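Local coordinates for glycoside transferase (Listeria monocytogenes, PDB 6R2M), which probably acts outside the cell as a glycoside hydrolase that cleaves exopolysaccharide, although a transferase activity is also possible, at residues Val264-Phe267 with Leu268-Phe272; Lys285-Leu288 with Glu289-Asp292; Ile305-Glu308 with Ile309-Lys313. All coordinates share one frame; numbering follows the deposited sequence.

Interaction 1 of 3, residues Val264-Phe267 with Leu268-Phe272; sequences VYAF and LTQYF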
loop_
_atom_site.group_PDB
_atom_site.type_symbol
_atom_site.label_atom_id
_atom_site.label_comp_id
_atom_site.label_asym_id
_atom_site.label_seq_id
_atom_site.Cartn_x
_atom_site.Cartn_y
_atom_site.Cartn_z
ATOM N N VAL A 264 -2.805 8.199 6.652
ATOM C CA VAL A 264 -1.679 8.513 7.531
ATOM C C VAL A 264 -1.901 7.938 8.919
ATOM O O VAL A 264 -0.992 7.355 9.515
ATOM C CB VAL A 264 -1.442 10.029 7.580
ATOM C CG1 VAL A 264 -0.510 10.363 8.748
ATOM C CG2 VAL A 264 -0.817 10.469 6.273
ATOM N N TYR A 265 -3.118 8.062 9.453
ATOM C CA TYR A 265 -3.344 7.479 10.775
ATOM C C TYR A 265 -3.369 5.956 10.734
ATOM O O TYR A 265 -2.935 5.310 11.700
ATOM C CB TYR A 265 -4.638 8.018 11.375
ATOM C CG TYR A 265 -4.493 9.448 11.856
ATOM C CD1 TYR A 265 -3.380 9.835 12.596
ATOM C CD2 TYR A 265 -5.472 10.399 11.586
ATOM C CE1 TYR A 265 -3.229 11.147 13.038
ATOM C CE2 TYR A 265 -5.340 11.721 12.040
ATOM C CZ TYR A 265 -4.210 12.078 12.767
ATOM O OH TYR A 265 -4.076 13.375 13.217
ATOM N N ALA A 266 -3.859 5.356 9.643
ATOM C CA ALA A 266 -3.790 3.901 9.539
ATOM C C ALA A 266 -2.341 3.427 9.527
ATOM O O ALA A 266 -1.970 2.494 10.258
ATOM C CB ALA A 266 -4.522 3.423 8.284
ATOM N N PHE A 267 -1.487 4.102 8.755
ATOM C CA PHE A 267 -0.091 3.681 8.682
ATOM C C PHE A 267 0.674 4.028 9.953
ATOM O O PHE A 267 1.562 3.270 10.340
ATOM C CB PHE A 267 0.581 4.297 7.464
ATOM C CG PHE A 267 0.001 3.826 6.163
ATOM C CD1 PHE A 267 -0.692 2.632 6.086
ATOM C CD2 PHE A 267 0.130 4.596 5.024
ATOM C CE1 PHE A 267 -1.242 2.209 4.886
ATOM C CE2 PHE A 267 -0.401 4.186 3.823
ATOM C CZ PHE A 267 -1.099 2.979 3.749
ATOM N N LEU A 268 0.343 5.146 10.618
ATOM C CA LEU A 268 0.943 5.432 11.924
ATOM C C LEU A 268 0.608 4.349 12.939
ATOM O O LEU A 268 1.466 3.942 13.731
ATOM C CB LEU A 268 0.460 6.779 12.447
ATOM C CG LEU A 268 1.188 8.000 11.936
ATOM C CD1 LEU A 268 0.358 9.219 12.263
ATOM C CD2 LEU A 268 2.553 8.075 12.620
ATOM N N THR A 269 -0.650 3.908 12.965
ATOM C CA THR A 269 -1.052 2.862 13.888
ATOM C C THR A 269 -0.255 1.587 13.638
ATOM O O THR A 269 0.280 0.987 14.578
ATOM C CB THR A 269 -2.555 2.640 13.755
ATOM O OG1 THR A 269 -3.214 3.863 14.122
ATOM C CG2 THR A 269 -3.026 1.510 14.654
ATOM N N GLN A 270 -0.114 1.197 12.361
ATOM C CA GLN A 270 0.706 0.041 12.004
ATOM C C GLN A 270 2.161 0.236 12.415
ATOM O O GLN A 270 2.796 -0.684 12.941
ATOM C CB GLN A 270 0.637 -0.219 10.498
ATOM C CG GLN A 270 -0.750 -0.535 9.998
ATOM C CD GLN A 270 -0.818 -0.593 8.477
ATOM O OE1 GLN A 270 0.158 -0.926 7.811
ATOM N NE2 GLN A 270 -1.976 -0.255 7.925
ATOM N N TYR A 271 2.697 1.433 12.180
ATOM C CA TYR A 271 4.098 1.716 12.471
ATOM C C TYR A 271 4.370 1.678 13.971
ATOM O O TYR A 271 5.358 1.077 14.427
ATOM C CB TYR A 271 4.449 3.085 11.883
ATOM C CG TYR A 271 5.756 3.704 12.350
ATOM C CD1 TYR A 271 6.944 3.430 11.682
ATOM C CD2 TYR A 271 5.786 4.586 13.430
ATOM C CE1 TYR A 271 8.129 4.019 12.071
ATOM C CE2 TYR A 271 6.971 5.171 13.838
ATOM C CZ TYR A 271 8.134 4.880 13.158
ATOM O OH TYR A 271 9.305 5.465 13.574
ATOM N N PHE A 272 3.503 2.311 14.764
ATOM C CA PHE A 272 3.728 2.315 16.202
ATOM C C PHE A 272 3.584 0.915 16.777
ATOM O O PHE A 272 4.341 0.532 17.669
ATOM C CB PHE A 272 2.762 3.299 16.872
ATOM C CG PHE A 272 3.167 4.734 16.721
ATOM C CD1 PHE A 272 4.502 5.103 16.822
ATOM C CD2 PHE A 272 2.215 5.721 16.474
ATOM C CE1 PHE A 272 4.872 6.442 16.700
ATOM C CE2 PHE A 272 2.588 7.049 16.357
ATOM C CZ PHE A 272 3.917 7.408 16.459
#
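T269 meets the carbonyl of Y265 with two donors. T269 OG1 lies 2.8 Å from Y265 O and T269 N 3.0 Å from the same oxygen, the hydroxyl and the amide arriving from opposite faces of the carbonyl plane. A chi1 of -62°, which sets OG1 opposite the residue's own carbonyl carbon, sends the hydroxyl back over the preceding turn. Threonine suits this buried place because its hydroxyl is satisfied by the helix itself.

Beside it, L268 CD1 rests 3.8 Å from V264 CG1. The same methyl is 3.8 Å from Y265 CD1, meeting that ring obliquely, and the three side chains point the same way. On the next face, Q270 runs its extended chain past A266 O, which is 3.3 Å from Q270 CG. Its amide nitrogen NE2 ends at the edge of the F267 ring, in the ring plane and 3.7 Å from F267 CD1, with ring and amide planes 79° apart.

These are i-to-i+3 and i-to-i+4 contacts of helix 262-274 in a helix-rich chain, and the regular alpha-helical bonds run beneath them, such as Y271 N to F267 O at 2.8 Å. Further out, T310 OG1 takes a hydrogen bond from Q270 NE2 and so settles how the amide is turned, while T269 OG1 also pairs with T284 OG1. The small side chain of A266 allows helix 301-312 to come close at T310. At the far end of Y265, the hydroxyl bonds E260 and the backbone N of V244, and V264 and L268 press their branched chains against helix 209-223, where M213 meets L268.

Interaction 2 of 3, residues Lys285-Leu288 with Glu289-Asp292; sequences KELL and EKMD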
loop_
_atom_site.group_PDB
_atom_site.type_symbol
_atom_site.label_atom_id
_atom_site.label_comp_id
_atom_site.label_asym_id
_atom_site.label_seq_id
_atom_site.Cartn_x
_atom_site.Cartn_y
_atom_site.Cartn_z
ATOM N N LYS A 285 -4.705 5.007 16.842
ATOM C CA LYS A 285 -5.910 4.232 16.579
ATOM C C LYS A 285 -7.157 5.072 16.839
ATOM O O LYS A 285 -8.102 5.055 16.043
ATOM C CB LYS A 285 -5.927 2.959 17.426
ATOM C CG LYS A 285 -7.140 2.076 17.136
ATOM C CD LYS A 285 -6.950 0.678 17.690
ATOM C CE LYS A 285 -7.949 -0.309 17.089
ATOM N NZ LYS A 285 -9.293 -0.213 17.717
ATOM N N GLU A 286 -7.170 5.826 17.941
ATOM C CA GLU A 286 -8.325 6.677 18.219
ATOM C C GLU A 286 -8.458 7.784 17.178
ATOM O O GLU A 286 -9.580 8.158 16.815
ATOM C CB GLU A 286 -8.226 7.270 19.621
ATOM C CG GLU A 286 -8.274 6.235 20.732
ATOM C CD GLU A 286 -8.402 6.868 22.104
ATOM O OE1 GLU A 286 -8.921 7.999 22.190
ATOM O OE2 GLU A 286 -7.978 6.236 23.097
ATOM N N LEU A 287 -7.333 8.305 16.676
ATOM C CA LEU A 287 -7.393 9.309 15.620
ATOM C C LEU A 287 -7.923 8.709 14.324
ATOM O O LEU A 287 -8.659 9.371 13.581
ATOM C CB LEU A 287 -6.008 9.933 15.418
ATOM C CG LEU A 287 -5.626 10.941 16.519
ATOM C CD1 LEU A 287 -4.124 11.240 16.526
ATOM C CD2 LEU A 287 -6.405 12.244 16.324
ATOM N N LEU A 288 -7.569 7.455 14.043
ATOM C CA LEU A 288 -8.074 6.780 12.851
ATOM C C LEU A 288 -9.579 6.551 12.951
ATOM O O LEU A 288 -10.311 6.739 11.973
ATOM C CB LEU A 288 -7.321 5.454 12.661
ATOM C CG LEU A 288 -7.800 4.534 11.552
ATOM C CD1 LEU A 288 -7.620 5.267 10.240
ATOM C CD2 LEU A 288 -7.051 3.190 11.548
ATOM N N GLU A 289 -10.060 6.165 14.132
ATOM C CA GLU A 289 -11.497 5.990 14.327
ATOM C C GLU A 289 -12.247 7.310 14.184
ATOM O O GLU A 289 -13.386 7.329 13.699
ATOM C CB GLU A 289 -11.747 5.345 15.699
ATOM C CG GLU A 289 -11.265 3.888 15.728
ATOM C CD GLU A 289 -11.098 3.318 17.122
ATOM O OE1 GLU A 289 -10.894 4.097 18.083
ATOM O OE2 GLU A 289 -11.160 2.075 17.250
ATOM N N LYS A 290 -11.612 8.423 14.556
ATOM C CA LYS A 290 -12.254 9.728 14.464
ATOM C C LYS A 290 -12.479 10.147 13.014
ATOM O O LYS A 290 -13.490 10.783 12.693
ATOM C CB LYS A 290 -11.401 10.758 15.217
ATOM C CG LYS A 290 -11.787 12.196 14.967
ATOM C CD LYS A 290 -10.800 13.215 15.540
ATOM C CE LYS A 290 -9.464 13.146 14.849
ATOM N NZ LYS A 290 -8.569 14.348 14.954
ATOM N N MET A 291 -11.552 9.806 12.123
ATOM C CA MET A 291 -11.706 10.185 10.724
ATOM C C MET A 291 -12.970 9.588 10.136
ATOM O O MET A 291 -13.324 8.440 10.414
ATOM C CB MET A 291 -10.485 9.725 9.918
ATOM C CG MET A 291 -9.166 10.238 10.493
ATOM S SD MET A 291 -8.945 12.031 10.399
ATOM C CE MET A 291 -9.730 12.640 11.829
ATOM N N ASP A 292 -13.638 10.370 9.297
ATOM C CA ASP A 292 -14.910 9.981 8.696
ATOM C C ASP A 292 -14.644 9.459 7.288
ATOM O O ASP A 292 -14.245 10.218 6.399
ATOM C CB ASP A 292 -15.874 11.168 8.684
ATOM C CG ASP A 292 -17.234 10.815 8.111
ATOM O OD1 ASP A 292 -17.499 9.617 7.857
ATOM O OD2 ASP A 292 -18.052 11.748 7.933
HETATM O O HOH W 1 -9.719 1.487 19.596
#
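E289 folds back over the preceding turn to meet K285, and the two side chains cross obliquely. K285 NZ forms a salt bridge with E289 OE2 at 3.0 Å, coming from above the carboxylate plane and about 40° out of it. A water ties the same two groups, accepting from K285 NZ at 2.6 Å and donating to E289 OE2 at 2.8 Å. The final bend of the lysine chain (chi4 -79°) turns the ammonium toward the glutamate, whose extended chain lies along the helix with CG 3.4 Å from K285 O.

L287 CD2 lies beside the end of the K290 chain, three residues on, 3.5 Å from K290 CE and 3.3 Å from K290 NZ, the side chains running side by side. The ammonium of K290 has its salt bridge with E260. L288, on the inner face, packs against Y265 and L311 and suits its buried place by being wholly apolar.

Helix 278-290 ends here. M291 N bonds L287 O at 3.3 Å, and M291 is the first residue to leave helical angles. On this exposed surface, an i-to-i+4 pair of opposite charges bridged by water probably adds modestly to the stability of the helix near its C-terminal end, since solvent would screen much of its attraction.

Interaction 3 of 3, residues Ile305-Glu308 with Ile309-Lys313; sequences INKE and ITLKK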
loop_
_atom_site.group_PDB
_atom_site.type_symbol
_atom_site.label_atom_id
_atom_site.label_comp_id
_atom_site.label_asym_id
_atom_site.label_seq_id
_atom_site.Cartn_x
_atom_site.Cartn_y
_atom_site.Cartn_z
ATOM N N ILE A 305 -10.439 1.909 2.562
ATOM C CA ILE A 305 -10.112 0.501 2.741
ATOM C C ILE A 305 -8.922 0.322 3.678
ATOM O O ILE A 305 -8.839 -0.689 4.379
ATOM C CB ILE A 305 -9.870 -0.179 1.380
ATOM C CG1 ILE A 305 -9.932 -1.703 1.525
ATOM C CG2 ILE A 305 -8.550 0.268 0.726
ATOM C CD1 ILE A 305 -11.347 -2.236 1.798
ATOM N N ASN A 306 -7.981 1.276 3.719
ATOM C CA ASN A 306 -6.892 1.142 4.679
ATOM C C ASN A 306 -7.382 1.334 6.107
ATOM O O ASN A 306 -6.846 0.702 7.028
ATOM C CB ASN A 306 -5.764 2.122 4.363
ATOM C CG ASN A 306 -4.774 1.559 3.348
ATOM O OD1 ASN A 306 -4.086 0.590 3.627
ATOM N ND2 ASN A 306 -4.713 2.160 2.168
ATOM N N LYS A 307 -8.417 2.153 6.313
ATOM C CA LYS A 307 -9.013 2.194 7.638
ATOM C C LYS A 307 -9.634 0.840 7.988
ATOM O O LYS A 307 -9.387 0.316 9.080
ATOM C CB LYS A 307 -10.038 3.334 7.737
ATOM C CG LYS A 307 -10.791 3.348 9.056
ATOM C CD LYS A 307 -11.574 4.628 9.246
ATOM C CE LYS A 307 -12.300 4.600 10.576
ATOM N NZ LYS A 307 -13.083 5.831 10.880
ATOM N N GLU A 308 -10.384 0.233 7.054
ATOM C CA GLU A 308 -11.011 -1.051 7.357
ATOM C C GLU A 308 -9.966 -2.130 7.614
ATOM O O GLU A 308 -10.113 -2.923 8.548
ATOM C CB GLU A 308 -11.945 -1.479 6.230
ATOM C CG GLU A 308 -13.133 -0.551 6.035
ATOM C CD GLU A 308 -13.967 -0.373 7.291
ATOM O OE1 GLU A 308 -14.093 -1.331 8.081
ATOM O OE2 GLU A 308 -14.516 0.736 7.474
ATOM N N ILE A 309 -8.907 -2.180 6.794
ATOM C CA ILE A 309 -7.871 -3.193 7.004
ATOM C C ILE A 309 -7.204 -3.008 8.360
ATOM O O ILE A 309 -7.020 -3.968 9.116
ATOM C CB ILE A 309 -6.825 -3.137 5.883
ATOM C CG1 ILE A 309 -7.442 -3.545 4.548
ATOM C CG2 ILE A 309 -5.611 -4.044 6.237
ATOM C CD1 ILE A 309 -6.540 -3.268 3.377
ATOM N N THR A 310 -6.818 -1.769 8.679
ATOM C CA THR A 310 -6.039 -1.538 9.897
ATOM C C THR A 310 -6.870 -1.802 11.147
ATOM O O THR A 310 -6.357 -2.325 12.142
ATOM C CB THR A 310 -5.474 -0.110 9.890
ATOM O OG1 THR A 310 -4.513 0.019 8.839
ATOM C CG2 THR A 310 -4.805 0.231 11.214
ATOM N N LEU A 311 -8.157 -1.469 11.122
ATOM C CA LEU A 311 -8.981 -1.745 12.293
ATOM C C LEU A 311 -9.307 -3.228 12.439
ATOM O O LEU A 311 -9.699 -3.659 13.528
ATOM C CB LEU A 311 -10.258 -0.913 12.239
ATOM C CG LEU A 311 -10.020 0.586 12.479
ATOM C CD1 LEU A 311 -11.343 1.330 12.462
ATOM C CD2 LEU A 311 -9.281 0.822 13.792
ATOM N N LYS A 312 -9.134 -4.023 11.382
ATOM C CA LYS A 312 -9.331 -5.463 11.502
ATOM C C LYS A 312 -8.051 -6.218 11.824
ATOM O O LYS A 312 -8.123 -7.315 12.392
ATOM C CB LYS A 312 -9.925 -6.027 10.211
ATOM C CG LYS A 312 -11.401 -5.752 10.079
ATOM C CD LYS A 312 -12.227 -7.025 9.994
ATOM C CE LYS A 312 -13.701 -6.687 9.855
ATOM N NZ LYS A 312 -13.909 -5.431 9.081
ATOM N N LYS A 313 -6.889 -5.675 11.471
ATOM C CA LYS A 313 -5.644 -6.388 11.713
ATOM C C LYS A 313 -5.365 -6.474 13.211
ATOM O O LYS A 313 -5.838 -5.662 14.009
ATOM C CB LYS A 313 -4.470 -5.711 11.001
ATOM C CG LYS A 313 -4.534 -5.746 9.484
ATOM C CD LYS A 313 -4.386 -7.157 8.934
ATOM C CE LYS A 313 -2.937 -7.603 8.921
ATOM N NZ LYS A 313 -2.083 -6.665 8.140
#
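I309 carries CG1 opposite its carbonyl carbon (chi1 -66°), which brings that branch back beneath the preceding turn, to 3.2 Å from I305 O. I305 instead has CG1 opposite its backbone N (chi1 -164°), so that CG1 leans forward along the helix and the two chains meet at an angle, I305 CG1 to I309 CD1 being 4.2 Å. Both are buried, and beta-branched isoleucine fills such a place with apolar branches fixed close to the backbone.

One residue on, T310 turns its hydroxyl back on the preceding turn, as a threonine within a helix can. Its OG1 and its N each lie 3.0 Å from N306 O, one on either face of the carbonyl plane, so the oxygen accepts twice. The hydroxyl's second partner lies on helix 262-274.

Toward the surface, the methylenes of K307 lie against L311. CD1 of the leucine is 3.9 Å from K307 CE, and beneath them L311 N bonds K307 O at 3.0 Å. A lysine serves well here because its long apolar stem covers the leucine while its ammonium travels on: K307 NZ bonds the carbonyls of E289 and M291, and weakly that of L288, at the C-terminal end of helix 278-290. Those carbonyls would be expected to attract a positive charge.

E308 and K312 have opposite charges, but E308 OE1 and K312 NZ stay 4.2 Å apart, beyond a salt bridge; the ammonium has Y59 OH as its partner. The helix closes here, K312 N reaching E308 O only weakly.

Helix 301-312 thus lies among three others: I305 and N306 touch L55 of helix 50-62, N306 and T310 face helix 262-274, and L311 rests on helix 278-290.

The three contacts come in series along the chain, none nested in or crossing another. Each joins successive turns of a single helix, so none closes a long loop. Interaction 1 lies in helix 262-274; the chain then turns, and interaction 2 occupies the end of helix 278-290, followed by interaction 3 at the end of helix 301-312. The centres are about 11 Å from one another, and every pair touches. Y265 and A266 of interaction 1 pack on L287 and L288 of interaction 2, F267 meets N306 of interaction 3, and L288 CD2 touches T310 CG2. Together they tie three consecutive helices into one packed bundle.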